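Local coordinates for protein metallo-beta-lactamase (Simiduia agarivorans, PDB 6MFI) that probably hydrolyses beta-lactam antibiotics as a class B3 metallo-beta-lactamase that binds two zinc ions in its active site, at residues W195-C200 and T206-A211. Sequence-based numbering, arbitrary orientation.
Sequences WQWRAC and TTLVYA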
loop_
_atom_site.group_PDB
_atom_site.type_symbol
_atom_site.label_atom_id
_atom_site.label_comp_id
_atom_site.label_asym_id
_atom_site.label_seq_id
_atom_site.Cartn_x
_atom_site.Cartn_y
_atom_site.Cartn_z
ATOM N N TRP A 195 4.595 5.186 -1.841
ATOM C CA TRP A 195 4.655 5.530 -3.251
ATOM C C TRP A 195 3.923 6.839 -3.515
ATOM O O TRP A 195 2.908 7.142 -2.882
ATOM C CB TRP A 195 4.057 4.411 -4.108
ATOM C CG TRP A 195 4.901 3.177 -4.119
ATOM C CD1 TRP A 195 4.756 2.078 -3.324
ATOM C CD2 TRP A 195 6.024 2.913 -4.970
ATOM N NE1 TRP A 195 5.720 1.146 -3.624
ATOM C CE2 TRP A 195 6.510 1.634 -4.632
ATOM C CE3 TRP A 195 6.665 3.633 -5.983
ATOM C CZ2 TRP A 195 7.607 1.060 -5.271
ATOM C CZ3 TRP A 195 7.752 3.061 -6.618
ATOM C CH2 TRP A 195 8.213 1.787 -6.258
ATOM N N GLN A 196 4.449 7.611 -4.462
ATOM C CA GLN A 196 3.886 8.908 -4.809
ATOM C C GLN A 196 3.942 9.091 -6.317
ATOM O O GLN A 196 5.000 8.919 -6.928
ATOM C CB GLN A 196 4.639 10.041 -4.100
ATOM C CG GLN A 196 4.604 11.376 -4.826
ATOM C CD GLN A 196 5.764 12.271 -4.441
ATOM O OE1 GLN A 196 6.915 12.003 -4.790
ATOM N NE2 GLN A 196 5.469 13.341 -3.712
ATOM N N TRP A 197 2.800 9.434 -6.910
ATOM C CA TRP A 197 2.703 9.666 -8.343
ATOM C C TRP A 197 1.727 10.807 -8.594
ATOM O O TRP A 197 1.030 11.271 -7.688
ATOM C CB TRP A 197 2.257 8.403 -9.092
ATOM C CG TRP A 197 0.876 7.948 -8.731
ATOM C CD1 TRP A 197 -0.275 8.193 -9.421
ATOM C CD2 TRP A 197 0.500 7.167 -7.589
ATOM N NE1 TRP A 197 -1.344 7.615 -8.780
ATOM C CE2 TRP A 197 -0.895 6.978 -7.653
ATOM C CE3 TRP A 197 1.208 6.609 -6.520
ATOM C CZ2 TRP A 197 -1.596 6.256 -6.690
ATOM C CZ3 TRP A 197 0.510 5.891 -5.564
ATOM C CH2 TRP A 197 -0.877 5.722 -5.656
ATOM N N ARG A 198 1.683 11.261 -9.842
ATOM C CA ARG A 198 0.779 12.318 -10.264
ATOM C C ARG A 198 -0.312 11.740 -11.155
ATOM O O ARG A 198 -0.045 10.884 -12.003
ATOM C CB ARG A 198 1.530 13.424 -11.011
ATOM C CG ARG A 198 2.459 14.251 -10.138
ATOM C CD ARG A 198 2.710 15.633 -10.729
ATOM N NE ARG A 198 3.181 15.578 -12.111
ATOM C CZ ARG A 198 2.413 15.786 -13.176
ATOM N NH1 ARG A 198 1.126 16.065 -13.025
ATOM N NH2 ARG A 198 2.932 15.713 -14.395
ATOM N N ALA A 199 -1.538 12.216 -10.959
ATOM C CA ALA A 199 -2.691 11.776 -11.734
ATOM C C ALA A 199 -3.330 12.989 -12.394
ATOM O O ALA A 199 -3.684 13.957 -11.712
ATOM C CB ALA A 199 -3.703 11.046 -10.850
ATOM N N CYS A 200 -3.474 12.934 -13.714
ATOM C CA CYS A 200 -4.083 14.025 -14.466
ATOM C C CYS A 200 -5.283 13.532 -15.269
ATOM O O CYS A 200 -6.344 13.256 -14.711
ATOM C CB CYS A 200 -3.057 14.675 -15.396
ATOM S SG CYS A 200 -1.500 15.128 -14.596
ATOM N N THR A 206 -3.109 16.360 -9.676
ATOM C CA THR A 206 -3.192 15.955 -8.281
ATOM C C THR A 206 -2.061 14.987 -7.968
ATOM O O THR A 206 -1.775 14.076 -8.751
ATOM C CB THR A 206 -4.545 15.299 -7.974
ATOM O OG1 THR A 206 -5.604 16.214 -8.282
ATOM C CG2 THR A 206 -4.634 14.910 -6.504
ATOM N N THR A 207 -1.412 15.192 -6.823
ATOM C CA THR A 207 -0.327 14.331 -6.367
ATOM C C THR A 207 -0.887 13.350 -5.343
ATOM O O THR A 207 -1.321 13.752 -4.258
ATOM C CB THR A 207 0.814 15.152 -5.771
ATOM O OG1 THR A 207 1.285 16.095 -6.742
ATOM C CG2 THR A 207 1.960 14.243 -5.368
ATOM N N LEU A 208 -0.879 12.066 -5.690
ATOM C CA LEU A 208 -1.369 11.011 -4.817
ATOM C C LEU A 208 -0.197 10.328 -4.125
ATOM O O LEU A 208 0.869 10.147 -4.720
ATOM C CB LEU A 208 -2.182 9.978 -5.602
ATOM C CG LEU A 208 -3.614 10.332 -6.016
ATOM C CD1 LEU A 208 -3.641 11.353 -7.147
ATOM C CD2 LEU A 208 -4.379 9.078 -6.413
ATOM N N VAL A 209 -0.399 9.952 -2.865
ATOM C CA VAL A 209 0.621 9.269 -2.077
ATOM C C VAL A 209 -0.005 8.029 -1.457
ATOM O O VAL A 209 -1.025 8.125 -0.764
ATOM C CB VAL A 209 1.220 10.175 -0.989
ATOM C CG1 VAL A 209 2.073 9.357 -0.032
ATOM C CG2 VAL A 209 2.040 11.292 -1.619
ATOM N N TYR A 210 0.603 6.870 -1.709
ATOM C CA TYR A 210 0.167 5.603 -1.127
ATOM C C TYR A 210 1.052 5.324 0.084
ATOM O O TYR A 210 2.021 4.567 0.027
ATOM C CB TYR A 210 0.238 4.489 -2.168
ATOM C CG TYR A 210 -0.417 3.191 -1.753
ATOM C CD1 TYR A 210 -1.732 3.161 -1.307
ATOM C CD2 TYR A 210 0.277 1.990 -1.825
ATOM C CE1 TYR A 210 -2.333 1.970 -0.935
ATOM C CE2 TYR A 210 -0.313 0.798 -1.456
ATOM C CZ TYR A 210 -1.618 0.792 -1.013
ATOM O OH TYR A 210 -2.204 -0.396 -0.648
ATOM N N ALA A 211 0.708 5.964 1.200
ATOM C CA ALA A 211 1.511 5.875 2.411
ATOM C C ALA A 211 1.309 4.531 3.099
ATOM O O ALA A 211 0.182 4.047 3.231
ATOM C CB ALA A 211 1.157 7.012 3.371
#
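The Trp197 indole lies across the neighbouring strand with Leu208 CB over one face, 4.2 Å from the centroid of the six-membered ring in a CH-pi contact, and Tyr210 CB at its edge in the ring plane, 3.7 Å from Trp197 CZ3. The pair belongs to the beta hairpin of strands 193-199 and 206-210, within one of the two sheets of the metallo-beta-lactamase fold. The indole reaches its neighbour because chi1 of 64° sets CG between the backbone N and the carbonyl carbon. NE1 of Trp197 hydrogen-bonds to Thr56 OG1, which would limit rotation of the ring, while Ile67 and Ile69 of the other sheet also pack on it. Further along this face, Ala199 CB meets Leu208 CD1 at 3.7 Å. On the opposite face, Gln196 CB packs on Val209 CG2, while Gln196 OE1 hydrogen-bonds to Tyr183 OH and Gln196 NE2 to Glu245 O. Six backbone hydrogen bonds tie the strands, two for each of Trp195-Tyr210, Trp197-Leu208 and Ala199-Thr206. A Cys200-Cys205 disulfide bridges the loop between the two strands. Towards the zinc site, Tyr210 OH bonds to Asp79 OD2, and Tyr210 N donates to Trp195 O at 2.6 Å.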